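Local coordinates for regulator of G-protein signaling 1 (Homo sapiens, PDB 2BV1), which inhibits signalling downstream of G protein-coupled receptors by speeding GTP hydrolysis on G protein alpha subunits through its RGS domain, driving them into the inactive GDP-bound form, at residues A79-D84 and I89-R94; K101-K104 and T109-D112. One frame throughout, in Å; residues are numbered along the deposited sequence.

Contact 1: residues A79-D84 and I89-R94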
# COMPACT_ATOMS: atom_id res chain seq x y z
N ALA A 79 -13.45 -5.26 0.45
CA ALA A 79 -13.11 -3.86 0.55
C ALA A 79 -12.28 -3.35 -0.65
O ALA A 79 -12.36 -2.20 -0.97
CB ALA A 79 -12.36 -3.58 1.86
N PHE A 80 -11.54 -4.22 -1.31
CA PHE A 80 -10.47 -3.80 -2.26
C PHE A 80 -10.45 -4.55 -3.59
O PHE A 80 -10.23 -3.98 -4.63
CB PHE A 80 -9.08 -4.00 -1.61
CG PHE A 80 -8.81 -3.11 -0.42
CD1 PHE A 80 -8.70 -1.74 -0.57
CD2 PHE A 80 -8.62 -3.66 0.85
CE1 PHE A 80 -8.46 -0.92 0.53
CE2 PHE A 80 -8.39 -2.86 1.96
CZ PHE A 80 -8.28 -1.49 1.81
N VAL A 81 -10.69 -5.85 -3.55
CA VAL A 81 -10.40 -6.73 -4.67
C VAL A 81 -11.64 -7.02 -5.46
O VAL A 81 -11.60 -7.07 -6.69
CB VAL A 81 -9.80 -8.07 -4.19
CG1 VAL A 81 -9.61 -9.04 -5.38
CG2 VAL A 81 -8.51 -7.83 -3.46
N HIS A 82 -12.73 -7.22 -4.74
CA HIS A 82 -13.98 -7.61 -5.35
C HIS A 82 -14.46 -6.50 -6.28
O HIS A 82 -14.30 -5.29 -6.00
CB HIS A 82 -15.05 -7.93 -4.29
CG HIS A 82 -16.33 -8.44 -4.88
ND1 HIS A 82 -17.40 -7.62 -5.15
CD2 HIS A 82 -16.72 -9.69 -5.24
CE1 HIS A 82 -18.38 -8.33 -5.68
NE2 HIS A 82 -17.99 -9.59 -5.74
N SER A 83 -15.05 -6.95 -7.38
CA SER A 83 -15.64 -6.13 -8.43
C SER A 83 -16.49 -4.97 -7.91
O SER A 83 -16.52 -3.89 -8.50
CB SER A 83 -16.49 -7.08 -9.30
OG SER A 83 -16.02 -8.44 -9.14
N ASP A 84 -17.15 -5.18 -6.78
CA ASP A 84 -18.06 -4.21 -6.21
C ASP A 84 -17.45 -3.51 -5.00
O ASP A 84 -18.19 -3.02 -4.14
CB ASP A 84 -19.34 -4.92 -5.79
N ILE A 89 -9.00 -2.15 -6.42
CA ILE A 89 -7.61 -2.04 -6.80
C ILE A 89 -7.46 -2.50 -8.26
O ILE A 89 -8.22 -3.35 -8.75
CB ILE A 89 -6.67 -2.85 -5.85
CG1 ILE A 89 -7.00 -4.35 -5.89
CG2 ILE A 89 -6.72 -2.28 -4.44
CD1 ILE A 89 -6.06 -5.21 -5.10
N ASN A 90 -6.47 -1.90 -8.92
CA ASN A 90 -6.21 -2.12 -10.35
C ASN A 90 -5.25 -3.28 -10.56
O ASN A 90 -4.10 -3.09 -10.96
CB ASN A 90 -5.56 -0.90 -10.99
CG ASN A 90 -6.52 0.18 -11.34
OD1 ASN A 90 -7.51 -0.03 -12.04
ND2 ASN A 90 -6.16 1.41 -10.93
N ILE A 91 -5.69 -4.48 -10.25
CA ILE A 91 -4.95 -5.69 -10.63
C ILE A 91 -5.62 -6.17 -11.87
O ILE A 91 -6.74 -5.75 -12.17
CB ILE A 91 -4.93 -6.78 -9.55
CG1 ILE A 91 -6.36 -7.23 -9.18
CG2 ILE A 91 -4.17 -6.28 -8.35
CD1 ILE A 91 -6.41 -8.17 -7.93
N ASP A 92 -4.91 -7.01 -12.62
CA ASP A 92 -5.44 -7.59 -13.83
C ASP A 92 -6.44 -8.68 -13.46
O ASP A 92 -6.41 -9.26 -12.36
CB ASP A 92 -4.30 -8.18 -14.68
CG ASP A 92 -3.59 -9.31 -13.94
OD1 ASP A 92 -2.79 -9.04 -13.02
OD2 ASP A 92 -3.92 -10.46 -14.23
N PHE A 93 -7.30 -8.97 -14.41
CA PHE A 93 -8.32 -9.99 -14.34
C PHE A 93 -7.87 -11.37 -13.83
O PHE A 93 -8.60 -11.97 -13.04
CB PHE A 93 -8.97 -10.12 -15.72
CG PHE A 93 -9.98 -11.16 -15.81
CD1 PHE A 93 -11.24 -10.96 -15.30
CD2 PHE A 93 -9.69 -12.38 -16.42
CE1 PHE A 93 -12.20 -11.96 -15.38
CE2 PHE A 93 -10.64 -13.38 -16.50
CZ PHE A 93 -11.90 -13.17 -15.99
N ARG A 94 -6.71 -11.85 -14.29
CA ARG A 94 -6.24 -13.20 -13.93
C ARG A 94 -5.76 -13.24 -12.49
O ARG A 94 -6.03 -14.20 -11.78
CB ARG A 94 -5.14 -13.75 -14.89
CG ARG A 94 -5.71 -14.26 -16.19
CD ARG A 94 -4.63 -14.77 -17.16
NE ARG A 94 -5.18 -15.00 -18.49
CZ ARG A 94 -4.44 -15.06 -19.60
NH1 ARG A 94 -3.12 -14.89 -19.55
NH2 ARG A 94 -5.04 -15.24 -20.77
O HOH W 1 -9.51 -5.76 -8.28

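Contact 2: residues K101-K104 and T109-D112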
# COMPACT_ATOMS: atom_id res chain seq x y z
N LYS A 101 -10.23 -17.21 -5.79
CA LYS A 101 -10.17 -18.63 -5.51
C LYS A 101 -9.44 -18.92 -4.21
O LYS A 101 -9.82 -19.84 -3.48
CB LYS A 101 -9.48 -19.37 -6.66
CG LYS A 101 -10.38 -19.69 -7.82
N LYS A 102 -8.37 -18.17 -3.91
CA LYS A 102 -7.63 -18.37 -2.65
C LYS A 102 -8.47 -17.98 -1.41
O LYS A 102 -8.21 -18.47 -0.30
CB LYS A 102 -6.32 -17.60 -2.69
CG LYS A 102 -5.36 -18.15 -3.74
CD LYS A 102 -4.16 -17.25 -4.01
CE LYS A 102 -3.04 -18.08 -4.67
NZ LYS A 102 -1.73 -17.37 -4.68
N ILE A 103 -9.49 -17.14 -1.61
CA ILE A 103 -10.27 -16.54 -0.52
C ILE A 103 -11.07 -17.60 0.22
O ILE A 103 -11.30 -17.48 1.42
CB ILE A 103 -11.28 -15.45 -1.06
CG1 ILE A 103 -10.54 -14.26 -1.66
CG2 ILE A 103 -12.25 -14.96 0.04
CD1 ILE A 103 -9.35 -13.76 -0.86
N LYS A 104 -11.49 -18.63 -0.50
CA LYS A 104 -12.37 -19.64 0.03
C LYS A 104 -11.65 -20.61 0.99
O LYS A 104 -12.31 -21.31 1.75
CB LYS A 104 -12.99 -20.45 -1.11
CG LYS A 104 -13.82 -19.66 -2.13
CD LYS A 104 -13.91 -20.44 -3.46
CE LYS A 104 -15.25 -20.24 -4.18
NZ LYS A 104 -16.08 -21.50 -4.11
N THR A 109 -0.25 -16.54 2.50
CA THR A 109 0.30 -16.02 1.25
C THR A 109 -0.79 -15.68 0.23
O THR A 109 -0.50 -15.39 -0.94
CB THR A 109 1.21 -17.05 0.58
OG1 THR A 109 0.44 -18.21 0.25
CG2 THR A 109 2.37 -17.41 1.49
N CYS A 110 -2.04 -15.72 0.67
CA CYS A 110 -3.19 -15.51 -0.19
C CYS A 110 -3.07 -14.26 -1.13
O CYS A 110 -3.39 -14.35 -2.32
CB CYS A 110 -4.46 -15.42 0.70
SG CYS A 110 -6.00 -14.96 -0.12
N PHE A 111 -2.66 -13.13 -0.56
CA PHE A 111 -2.67 -11.84 -1.25
C PHE A 111 -1.32 -11.42 -1.84
O PHE A 111 -1.22 -10.29 -2.37
CB PHE A 111 -3.19 -10.72 -0.32
CG PHE A 111 -4.59 -10.90 0.11
CD1 PHE A 111 -5.63 -10.69 -0.81
CD2 PHE A 111 -4.90 -11.30 1.40
CE1 PHE A 111 -6.95 -10.89 -0.45
CE2 PHE A 111 -6.22 -11.52 1.78
CZ PHE A 111 -7.25 -11.30 0.88
N ASP A 112 -0.31 -12.30 -1.75
CA ASP A 112 1.06 -12.02 -2.23
C ASP A 112 1.11 -11.60 -3.70
O ASP A 112 1.85 -10.69 -4.06
CB ASP A 112 1.93 -13.25 -2.06
CG ASP A 112 2.37 -13.47 -0.60
OD1 ASP A 112 1.99 -12.68 0.29
OD2 ASP A 112 3.12 -14.44 -0.39
O HOH W 2 -0.84 -15.02 -4.10

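Contact 1: residues A79-D84 and I89-R94
Ile89 meets the end of helix 69-81 with its backbone and its whole side chain. Ile89 N donates to Phe80 O over 2.8 Å; the N-H...O angle of 163° and an approach in the carbonyl plane mark a well-formed bond. Ile89 CB lies 3.9 Å from Phe80 O. The chain then forks: Ile89 CG1, held between the backbone N and the carbonyl carbon (chi1 61°), passes 3.5 Å from Phe80 O, while Ile89 CG2 rests 4.1 Å from Phe80 CB. Ile89 CD1 ends the longer branch against Val81 CG2, at 3.9 Å. Past the bonded pair, a water donates to both Val81 O and Ile89 O, a second polar bridge between the two backbones. Within the all-helical RGS domain this closes the loop that carries the chain from helix 69-81 to helix 93-103. Cutting Ile89 back to an alanine is likely to leave Val81 CG2 without the methyl it packs on and to open a gap toward Phe54 of helix 50-62 and Ile118 of helix 112-131, both also touched by the isoleucine. Ile91 CD1 reaches Val81 CG1 at 4.2 Å, the two side chains crossing obliquely, and Asp92 N-caps helix 93-103 through a weak bond from Arg94 N to OD2.

Contact 2: residues K101-K104 and T109-D112
Cys110 SG touches two side chains of helix 93-103, Ile103 CD1 at 3.6 Å and Lys102 CB at 3.7 Å. Ile103 CD1 also touches Phe111 CZ at 3.7 Å, approaching the ring obliquely, and the side chains meet nearly perpendicular. Lys102 adds the polar part. From CG on, the lysine is stretched out and runs past the turn, bringing Lys102 CD to 3.4 Å from Cys110 O. Lys102 NZ does not touch that oxygen directly: it donates to a water 2.6 Å away, which passes a hydrogen bond on to Cys110 O. Behind these contacts stands a type I beta turn from Thr109 to Asp112, with Asp112 N bonded to Thr109 O at 3.2 Å. Cys110 SG, turned anti to its own N (chi1 173°), also lies over the centre of one face of the Phe111 ring, 3.9 Å above its plane. Thr109 OG1 bonds to Thr107 OG1, in the loop ahead of the turn. The turn leads into helix 112-131, and Phe111 reaches across to Phe54 and Cys58 of helix 50-62 and to Ala73 and Ile76 of helix 69-81, while its ring meets Tyr61 edge-to-face, all within the four-helix bundle of the RGS domain.

From the N terminus the chain passes five helices, the last of them 69-81, before contact 1 closes the short loop after it, with four residues between its segments. Helix 93-103 follows, and at its far end contact 2 closes a second loop, again with four residues between segments, ahead of helix 112-131. The loops are in series, so neither nests in the other nor crosses it. Their centres lie 13 Å apart and their nearest atoms about 5 Å, without touching; helix 93-103 joins them. Both contacts also lean on helix 50-62, sharing Phe54.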